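Local coordinates for phosphate transporter (Thermotoga maritima MSB8, PDB 6L85), which probably imports phosphate across the cell membrane together with sodium ions, as a bacterial relative of the human SLC20 carriers, at residues Ala33-Val38 against Ala242-Ser247; Val173-Phe178 against Glu236-Arg241; Asn25-Ala30 against Arg39-Ile44. All coordinates share one frame; numbering follows the deposited sequence.

Contact 1 (Ala33-Val38 against Ala242-Ser247); sequences ARAITV and AQILTS. With NA (sodium ion), chain S.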
loop_
_atom_site.group_PDB
_atom_site.type_symbol
_atom_site.label_atom_id
_atom_site.label_comp_id
_atom_site.label_asym_id
_atom_site.label_seq_id
_atom_site.Cartn_x
_atom_site.Cartn_y
_atom_site.Cartn_z
ATOM N N ALA B 33 20.289 11.062 11.468
ATOM C CA ALA B 33 20.144 12.421 10.976
ATOM C C ALA B 33 19.064 13.200 11.731
ATOM O O ALA B 33 18.773 14.341 11.365
ATOM C CB ALA B 33 19.821 12.393 9.480
ATOM N N ARG B 34 18.460 12.588 12.750
ATOM C CA ARG B 34 17.317 13.110 13.509
ATOM C C ARG B 34 16.129 13.474 12.615
ATOM O O ARG B 34 15.285 14.285 13.001
ATOM C CB ARG B 34 17.705 14.313 14.394
ATOM C CG ARG B 34 19.090 14.222 15.043
ATOM C CD ARG B 34 19.078 13.423 16.350
ATOM N NE ARG B 34 20.380 12.800 16.627
ATOM C CZ ARG B 34 20.555 11.567 17.115
ATOM N NH1 ARG B 34 19.512 10.783 17.386
ATOM N NH2 ARG B 34 21.785 11.110 17.328
ATOM N N ALA B 35 16.010 12.868 11.432
ATOM C CA ALA B 35 14.817 13.110 10.625
ATOM C C ALA B 35 13.557 12.572 11.304
ATOM O O ALA B 35 12.448 13.035 11.008
ATOM C CB ALA B 35 14.973 12.493 9.236
ATOM N N ILE B 36 13.704 11.593 12.205
ATOM C CA ILE B 36 12.587 11.027 12.952
ATOM C C ILE B 36 13.130 10.529 14.285
ATOM O O ILE B 36 14.335 10.319 14.449
ATOM C CB ILE B 36 11.861 9.868 12.200
ATOM C CG1 ILE B 36 12.834 8.765 11.756
ATOM C CG2 ILE B 36 11.076 10.360 10.989
ATOM C CD1 ILE B 36 12.113 7.592 11.142
ATOM N N THR B 37 12.230 10.333 15.244
ATOM C CA THR B 37 12.615 9.745 16.519
ATOM C C THR B 37 12.676 8.220 16.411
ATOM O O THR B 37 12.128 7.611 15.492
ATOM C CB THR B 37 11.631 10.118 17.643
ATOM O OG1 THR B 37 10.365 9.490 17.408
ATOM C CG2 THR B 37 11.440 11.640 17.772
ATOM N N VAL B 38 13.327 7.611 17.402
ATOM C CA VAL B 38 13.383 6.157 17.506
ATOM C C VAL B 38 11.977 5.564 17.518
ATOM O O VAL B 38 11.689 4.599 16.804
ATOM C CB VAL B 38 14.182 5.760 18.762
ATOM C CG1 VAL B 38 14.027 4.274 19.053
ATOM C CG2 VAL B 38 15.660 6.139 18.595
ATOM N N ALA B 242 13.355 13.232 2.505
ATOM C CA ALA B 242 13.188 12.131 1.556
ATOM C C ALA B 242 13.833 10.828 2.034
ATOM O O ALA B 242 13.413 9.729 1.618
ATOM C CB ALA B 242 13.768 12.541 0.203
ATOM N N GLN B 243 14.846 10.920 2.894
ATOM C CA GLN B 243 15.474 9.707 3.393
ATOM C C GLN B 243 14.593 8.988 4.408
ATOM O O GLN B 243 14.845 7.826 4.722
ATOM C CB GLN B 243 16.880 10.016 3.943
ATOM C CG GLN B 243 16.954 10.596 5.331
ATOM C CD GLN B 243 18.144 10.036 6.095
ATOM O OE1 GLN B 243 18.150 8.861 6.465
ATOM N NE2 GLN B 243 19.162 10.863 6.322
ATOM N N ILE B 244 13.495 9.601 4.841
ATOM C CA ILE B 244 12.475 8.843 5.555
ATOM C C ILE B 244 11.800 7.854 4.605
ATOM O O ILE B 244 11.585 6.677 4.941
ATOM C CB ILE B 244 11.457 9.804 6.197
ATOM C CG1 ILE B 244 12.185 10.760 7.135
ATOM C CG2 ILE B 244 10.346 9.026 6.959
ATOM C CD1 ILE B 244 11.303 11.878 7.688
ATOM N N LEU B 245 11.449 8.323 3.406
ATOM C CA LEU B 245 10.845 7.446 2.414
ATOM C C LEU B 245 11.799 6.312 2.077
ATOM O O LEU B 245 11.407 5.137 1.985
ATOM C CB LEU B 245 10.504 8.245 1.151
ATOM C CG LEU B 245 9.424 9.330 1.284
ATOM C CD1 LEU B 245 9.123 9.953 -0.078
ATOM C CD2 LEU B 245 8.157 8.756 1.897
ATOM N N THR B 246 13.064 6.663 1.888
ATOM C CA THR B 246 14.038 5.651 1.508
ATOM C C THR B 246 14.293 4.663 2.663
ATOM O O THR B 246 14.551 3.471 2.428
ATOM C CB THR B 246 15.284 6.390 0.983
ATOM O OG1 THR B 246 15.975 5.560 0.061
ATOM C CG2 THR B 246 16.202 6.838 2.099
ATOM N N SER B 247 14.110 5.102 3.915
ATOM C CA SER B 247 14.158 4.153 5.026
ATOM C C SER B 247 12.978 3.180 4.978
ATOM O O SER B 247 13.129 1.988 5.301
ATOM C CB SER B 247 14.169 4.904 6.356
ATOM O OG SER B 247 15.494 5.174 6.765
HETATM NA NA NA S . 16.829 6.925 5.771
#
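I244 reaches A35 and I36 because its CG1 lies beside the backbone N, opposite the carbonyl carbon (chi1 -58°), and the chain then runs on extended, which pushes CD1 off the helix towards the loop. One position earlier, Q243 takes another course: CG stands between the backbone N and the carbonyl carbon (chi1 80°) and the chain bends at chi2, which carries the amide out towards the loop, its nitrogen beside A33 and its oxygen at the metal. The apolar half of the contact belongs to I244. Its CD1 meets CG2 of I36 at 3.6 Å, the two branched chains crossing at a slant, while its CG1 lies 3.9 Å from CB of A35. The CD1 methyl also rests against the carbonyl of A35, 3.7 Å from O. At the other end of the loop segment, A33 CB sits 3.6 Å from Q243 NE2. That amide nitrogen has its hydrogen bond with N320 OD1, so the methyl of A33 simply flanks it. The oxygen of the same amide is turned to the metal: Q243 OE1 and Q243 O each bind the sodium ion at 2.4 Å, a chelate closed by the bent side chain. S247, one turn later, adds OG, also at 2.4 Å, and this hydroxyl donates a hydrogen bond to S26 O. R34, with positive phi, forms a Schellman motif ending helix 2-32, and T37 N-caps helix 38-56. The loop between these helices thus packs beside a sodium site of five oxygen ligands, completed by T29 and D327, in this sodium-dependent transporter.

Contact 2 (Val173-Phe178 against Glu236-Arg241); sequences VAIPFF and ENVFKR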
loop_
_atom_site.group_PDB
_atom_site.type_symbol
_atom_site.label_atom_id
_atom_site.label_comp_id
_atom_site.label_asym_id
_atom_site.label_seq_id
_atom_site.Cartn_x
_atom_site.Cartn_y
_atom_site.Cartn_z
ATOM N N VAL B 173 13.959 17.678 -9.239
ATOM C CA VAL B 173 13.791 16.659 -10.259
ATOM C C VAL B 173 14.442 15.338 -9.867
ATOM O O VAL B 173 13.899 14.274 -10.188
ATOM C CB VAL B 173 14.353 17.156 -11.610
ATOM C CG1 VAL B 173 14.438 16.017 -12.630
ATOM C CG2 VAL B 173 13.536 18.306 -12.148
ATOM N N ALA B 174 15.580 15.374 -9.181
ATOM C CA ALA B 174 16.351 14.150 -8.974
ATOM C C ALA B 174 15.817 13.319 -7.818
ATOM O O ALA B 174 15.901 12.085 -7.853
ATOM C CB ALA B 174 17.823 14.481 -8.723
ATOM N N ILE B 175 15.325 13.963 -6.766
ATOM C CA ILE B 175 14.795 13.205 -5.636
ATOM C C ILE B 175 13.493 12.519 -6.059
ATOM O O ILE B 175 13.321 11.314 -5.785
ATOM C CB ILE B 175 14.626 14.121 -4.414
ATOM C CG1 ILE B 175 16.010 14.578 -3.948
ATOM C CG2 ILE B 175 13.782 13.453 -3.309
ATOM C CD1 ILE B 175 16.052 15.071 -2.546
ATOM N N PRO B 176 12.558 13.218 -6.732
ATOM C CA PRO B 176 11.382 12.506 -7.264
ATOM C C PRO B 176 11.746 11.380 -8.197
ATOM O O PRO B 176 11.080 10.332 -8.193
ATOM C CB PRO B 176 10.605 13.613 -7.993
ATOM C CG PRO B 176 10.928 14.825 -7.233
ATOM C CD PRO B 176 12.394 14.678 -6.890
ATOM N N PHE B 177 12.796 11.552 -9.001
ATOM C CA PHE B 177 13.175 10.468 -9.892
ATOM C C PHE B 177 13.523 9.203 -9.107
ATOM O O PHE B 177 13.092 8.106 -9.465
ATOM C CB PHE B 177 14.341 10.878 -10.780
ATOM C CG PHE B 177 14.900 9.741 -11.546
ATOM C CD1 PHE B 177 14.253 9.279 -12.685
ATOM C CD2 PHE B 177 16.035 9.082 -11.101
ATOM C CE1 PHE B 177 14.748 8.198 -13.383
ATOM C CE2 PHE B 177 16.530 7.999 -11.786
ATOM C CZ PHE B 177 15.892 7.556 -12.935
ATOM N N PHE B 178 14.283 9.328 -8.023
ATOM C CA PHE B 178 14.681 8.111 -7.324
ATOM C C PHE B 178 13.529 7.504 -6.522
ATOM O O PHE B 178 13.407 6.275 -6.462
ATOM C CB PHE B 178 15.897 8.382 -6.433
ATOM C CG PHE B 178 17.194 8.441 -7.191
ATOM C CD1 PHE B 178 17.828 7.275 -7.603
ATOM C CD2 PHE B 178 17.778 9.665 -7.496
ATOM C CE1 PHE B 178 19.025 7.322 -8.310
ATOM C CE2 PHE B 178 18.971 9.732 -8.211
ATOM C CZ PHE B 178 19.604 8.558 -8.614
ATOM N N GLU B 236 20.089 19.712 1.464
ATOM C CA GLU B 236 20.207 18.697 2.503
ATOM C C GLU B 236 18.929 18.578 3.309
ATOM O O GLU B 236 18.610 17.487 3.785
ATOM C CB GLU B 236 21.392 18.987 3.418
ATOM C CG GLU B 236 22.715 18.662 2.730
ATOM C CD GLU B 236 22.917 17.158 2.473
ATOM O OE1 GLU B 236 22.640 16.350 3.390
ATOM O OE2 GLU B 236 23.378 16.789 1.365
ATOM N N ASN B 237 18.180 19.673 3.458
ATOM C CA ASN B 237 16.905 19.604 4.158
ATOM C C ASN B 237 15.905 18.738 3.388
ATOM O O ASN B 237 15.187 17.908 3.973
ATOM C CB ASN B 237 16.384 21.023 4.353
ATOM C CG ASN B 237 15.161 21.070 5.209
ATOM O OD1 ASN B 237 15.198 20.674 6.379
ATOM N ND2 ASN B 237 14.051 21.530 4.634
ATOM N N VAL B 238 15.888 18.886 2.064
ATOM C CA VAL B 238 15.026 18.053 1.233
ATOM C C VAL B 238 15.455 16.584 1.300
ATOM O O VAL B 238 14.616 15.683 1.440
ATOM C CB VAL B 238 15.020 18.600 -0.209
ATOM C CG1 VAL B 238 14.362 17.635 -1.136
ATOM C CG2 VAL B 238 14.271 19.911 -0.242
ATOM N N PHE B 239 16.763 16.313 1.212
ATOM C CA PHE B 239 17.221 14.938 1.378
ATOM C C PHE B 239 16.879 14.404 2.759
ATOM O O PHE B 239 16.594 13.210 2.909
ATOM C CB PHE B 239 18.724 14.826 1.143
ATOM C CG PHE B 239 19.086 14.637 -0.286
ATOM C CD1 PHE B 239 18.795 13.451 -0.940
ATOM C CD2 PHE B 239 19.698 15.654 -0.991
ATOM C CE1 PHE B 239 19.134 13.281 -2.274
ATOM C CE2 PHE B 239 20.044 15.486 -2.324
ATOM C CZ PHE B 239 19.757 14.304 -2.966
ATOM N N LYS B 240 16.892 15.271 3.773
ATOM C CA LYS B 240 16.589 14.844 5.133
ATOM C C LYS B 240 15.167 14.326 5.237
ATOM O O LYS B 240 14.897 13.353 5.953
ATOM C CB LYS B 240 16.782 16.006 6.098
ATOM C CG LYS B 240 16.327 15.709 7.496
ATOM C CD LYS B 240 16.394 16.948 8.351
ATOM C CE LYS B 240 16.669 16.594 9.791
ATOM N NZ LYS B 240 16.606 17.823 10.631
ATOM N N ARG B 241 14.241 14.984 4.549
ATOM C CA ARG B 241 12.879 14.472 4.580
ATOM C C ARG B 241 12.714 13.245 3.680
ATOM O O ARG B 241 12.030 12.290 4.060
ATOM C CB ARG B 241 11.899 15.582 4.216
ATOM C CG ARG B 241 11.874 16.723 5.265
ATOM C CD ARG B 241 11.075 16.327 6.517
ATOM N NE ARG B 241 9.817 15.658 6.173
ATOM C CZ ARG B 241 8.975 15.127 7.063
ATOM N NH1 ARG B 241 9.255 15.179 8.362
ATOM N NH2 ARG B 241 7.852 14.537 6.655
#
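I175 is the residue of V173-F178 that meets V238 and F239, and the residues around it turn to other neighbours. The CB of I175 is directed toward helix 231-258. With CG1 beside the backbone N (chi1 -66°) and the rest of the chain extended, its terminal methyl reaches over the phenyl ring of F239: CD1 stands 3.5 Å from the ring centroid and only 11° off the ring normal, a CH-pi contact nearly centred on the face. CG1 follows towards the rim of the ring, 3.8 Å from F239 CE1. The same CD1 is pressed against V238 CG1 at 3.4 Å, a close approach for two methyl carbons, so the tip of I175 is wedged between a valine branch and an aromatic face. P176 comes next; as an imino acid it has no N-H to offer the preceding turn, and the helix is kinked there. F177 is turned to the surface, although its CD2 lies over the centre of the F178 ring, 4.0 Å above the plane. Helix 167-194 and helix 231-258 are therefore joined here by apolar side chains. Helix 320-339 borders them, with F324 stacked edge-to-face with F239 and F328 in the same way with F178, the last residue of the segment, while helix 199-224 reaches V238 through V221 and helix 129-162 touches F178 through M153 and I157.

Contact 3 (Asn25-Ala30 against Arg39-Ile44); sequences NSMATA and RQAALI. With NA (sodium ion), chain S.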
loop_
_atom_site.group_PDB
_atom_site.type_symbol
_atom_site.label_atom_id
_atom_site.label_comp_id
_atom_site.label_asym_id
_atom_site.label_seq_id
_atom_site.Cartn_x
_atom_site.Cartn_y
_atom_site.Cartn_z
ATOM N N ASN B 25 19.032 -1.606 10.384
ATOM C CA ASN B 25 19.477 -1.642 8.986
ATOM C C ASN B 25 18.654 -0.713 8.095
ATOM O O ASN B 25 19.122 -0.300 7.024
ATOM C CB ASN B 25 19.386 -3.060 8.393
ATOM C CG ASN B 25 20.206 -4.108 9.153
ATOM O OD1 ASN B 25 20.865 -3.829 10.163
ATOM N ND2 ASN B 25 20.145 -5.343 8.659
ATOM N N SER B 26 17.402 -0.454 8.457
ATOM C CA SER B 26 16.587 0.446 7.656
ATOM C C SER B 26 16.433 1.825 8.275
ATOM O O SER B 26 16.398 2.811 7.535
ATOM C CB SER B 26 15.193 -0.149 7.415
ATOM O OG SER B 26 14.475 -0.295 8.619
ATOM N N MET B 27 16.375 1.927 9.608
ATOM C CA MET B 27 16.012 3.194 10.236
ATOM C C MET B 27 17.180 3.973 10.845
ATOM O O MET B 27 16.974 5.130 11.215
ATOM C CB MET B 27 14.945 2.968 11.324
ATOM C CG MET B 27 13.578 2.533 10.764
ATOM S SD MET B 27 12.819 3.768 9.657
ATOM C CE MET B 27 11.392 2.867 9.081
ATOM N N ALA B 28 18.390 3.400 10.960
ATOM C CA ALA B 28 19.472 4.129 11.615
ATOM C C ALA B 28 19.874 5.378 10.833
ATOM O O ALA B 28 20.250 6.375 11.440
ATOM C CB ALA B 28 20.685 3.218 11.822
ATOM N N THR B 29 19.809 5.349 9.502
ATOM C CA THR B 29 20.098 6.557 8.733
ATOM C C THR B 29 19.150 7.694 9.119
ATOM O O THR B 29 19.593 8.810 9.413
ATOM C CB THR B 29 20.007 6.270 7.230
ATOM O OG1 THR B 29 18.775 5.600 6.947
ATOM C CG2 THR B 29 21.173 5.372 6.765
ATOM N N ALA B 30 17.838 7.416 9.134
ATOM C CA ALA B 30 16.838 8.440 9.429
ATOM C C ALA B 30 16.911 8.886 10.883
ATOM O O ALA B 30 16.738 10.070 11.181
ATOM C CB ALA B 30 15.422 7.922 9.105
ATOM N N ARG B 39 11.080 6.146 18.318
ATOM C CA ARG B 39 9.717 5.636 18.448
ATOM C C ARG B 39 8.958 5.714 17.124
ATOM O O ARG B 39 8.260 4.761 16.730
ATOM C CB ARG B 39 8.989 6.425 19.540
ATOM C CG ARG B 39 7.468 6.359 19.483
ATOM C CD ARG B 39 6.944 4.931 19.646
ATOM N NE ARG B 39 6.904 4.480 21.037
ATOM C CZ ARG B 39 5.890 4.702 21.868
ATOM N NH1 ARG B 39 4.819 5.376 21.453
ATOM N NH2 ARG B 39 5.949 4.246 23.115
ATOM N N GLN B 40 9.072 6.845 16.425
ATOM C CA GLN B 40 8.447 6.961 15.113
ATOM C C GLN B 40 9.040 5.945 14.152
ATOM O O GLN B 40 8.313 5.299 13.385
ATOM C CB GLN B 40 8.625 8.378 14.561
ATOM C CG GLN B 40 8.035 9.482 15.423
ATOM C CD GLN B 40 8.314 10.862 14.858
ATOM O OE1 GLN B 40 9.453 11.208 14.541
ATOM N NE2 GLN B 40 7.264 11.656 14.718
ATOM N N ALA B 41 10.375 5.838 14.146
ATOM C CA ALA B 41 11.054 4.871 13.292
ATOM C C ALA B 41 10.502 3.475 13.529
ATOM O O ALA B 41 10.231 2.738 12.576
ATOM C CB ALA B 41 12.564 4.903 13.544
ATOM N N ALA B 42 10.276 3.124 14.797
ATOM C CA ALA B 42 9.762 1.798 15.119
ATOM C C ALA B 42 8.351 1.596 14.565
ATOM O O ALA B 42 8.053 0.542 13.994
ATOM C CB ALA B 42 9.801 1.574 16.630
ATOM N N LEU B 43 7.468 2.595 14.709
ATOM C CA LEU B 43 6.088 2.419 14.227
ATOM C C LEU B 43 6.032 2.297 12.701
ATOM O O LEU B 43 5.321 1.424 12.138
ATOM C CB LEU B 43 5.217 3.582 14.714
ATOM C CG LEU B 43 5.053 3.659 16.235
ATOM C CD1 LEU B 43 4.415 4.999 16.707
ATOM C CD2 LEU B 43 4.278 2.463 16.762
ATOM N N ILE B 44 6.785 3.162 12.015
ATOM C CA ILE B 44 6.868 3.077 10.561
ATOM C C ILE B 44 7.376 1.704 10.141
ATOM O O ILE B 44 6.784 1.041 9.270
ATOM C CB ILE B 44 7.766 4.193 9.996
ATOM C CG1 ILE B 44 7.291 5.568 10.449
ATOM C CG2 ILE B 44 7.802 4.122 8.477
ATOM C CD1 ILE B 44 8.178 6.692 9.971
HETATM NA NA NA S . 16.829 6.925 5.771
#
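M27 packs on A41 at the closest approach of the two backbones, where their CA atoms are 6.1 Å apart, and from there its side chain runs towards I44. The tight part is built on the smallness of A41. Its CB touches both M27 CB and M27 CG, each at 3.8 Å, so the root of the methionine lies directly against the alanine methyl. The chain then bends: CG leaves beside the backbone N, the turn at chi2 (-62°) swings the sulfur round, and an extended chi3 carries CE onward. The thioether thus skirts the backbone of helix 38-56, with CE 3.7 Å from A41 O. M308 of helix 304-311 covers both M27 and A41, and both of these residues are buried. Towards I44 the contact thins out. Here CE alone meets the isoleucine, 3.9 Å from CG2, and the two side chains cross at about a right angle. I44 is partly exposed and has a PEG molecule, probably from crystallisation, near its side chain, while Q40 on the same helix is on the surface. Further round helix 38-56, L43 packs on V216 of the second subunit and R39 on F219 of that subunit. On helix 2-32, the polar chemistry lies on another face: T29 OG1 binds the sodium ion at 2.6 Å, where helix 2-32 is kinked and the N atoms of T29 and A30 make no bond to the preceding turn. The contact itself rests on methyl and thioether surfaces, so its hold comes from shape and burial instead of directed bonds, consistent with an apolar seam beside a polar ion site.

Contacts 1 and 3 lie side by side, their centres 7 Å apart, and both touch the same sodium ion. Contact 3 joins helix 2-32 to helix 38-56, and the loop between these helices forms one half of contact 1, so the segments of the two contacts alternate along the chain. Contact 2 is nested within the span closed by contact 1 and shares helix 231-258 with it; their centres are 12 Å apart, and A242 packs on I175. Contacts 2 and 3 are 18 Å apart between centres and do not touch. Helix 231-258 therefore connects the sodium site with the apolar packing against helix 167-194.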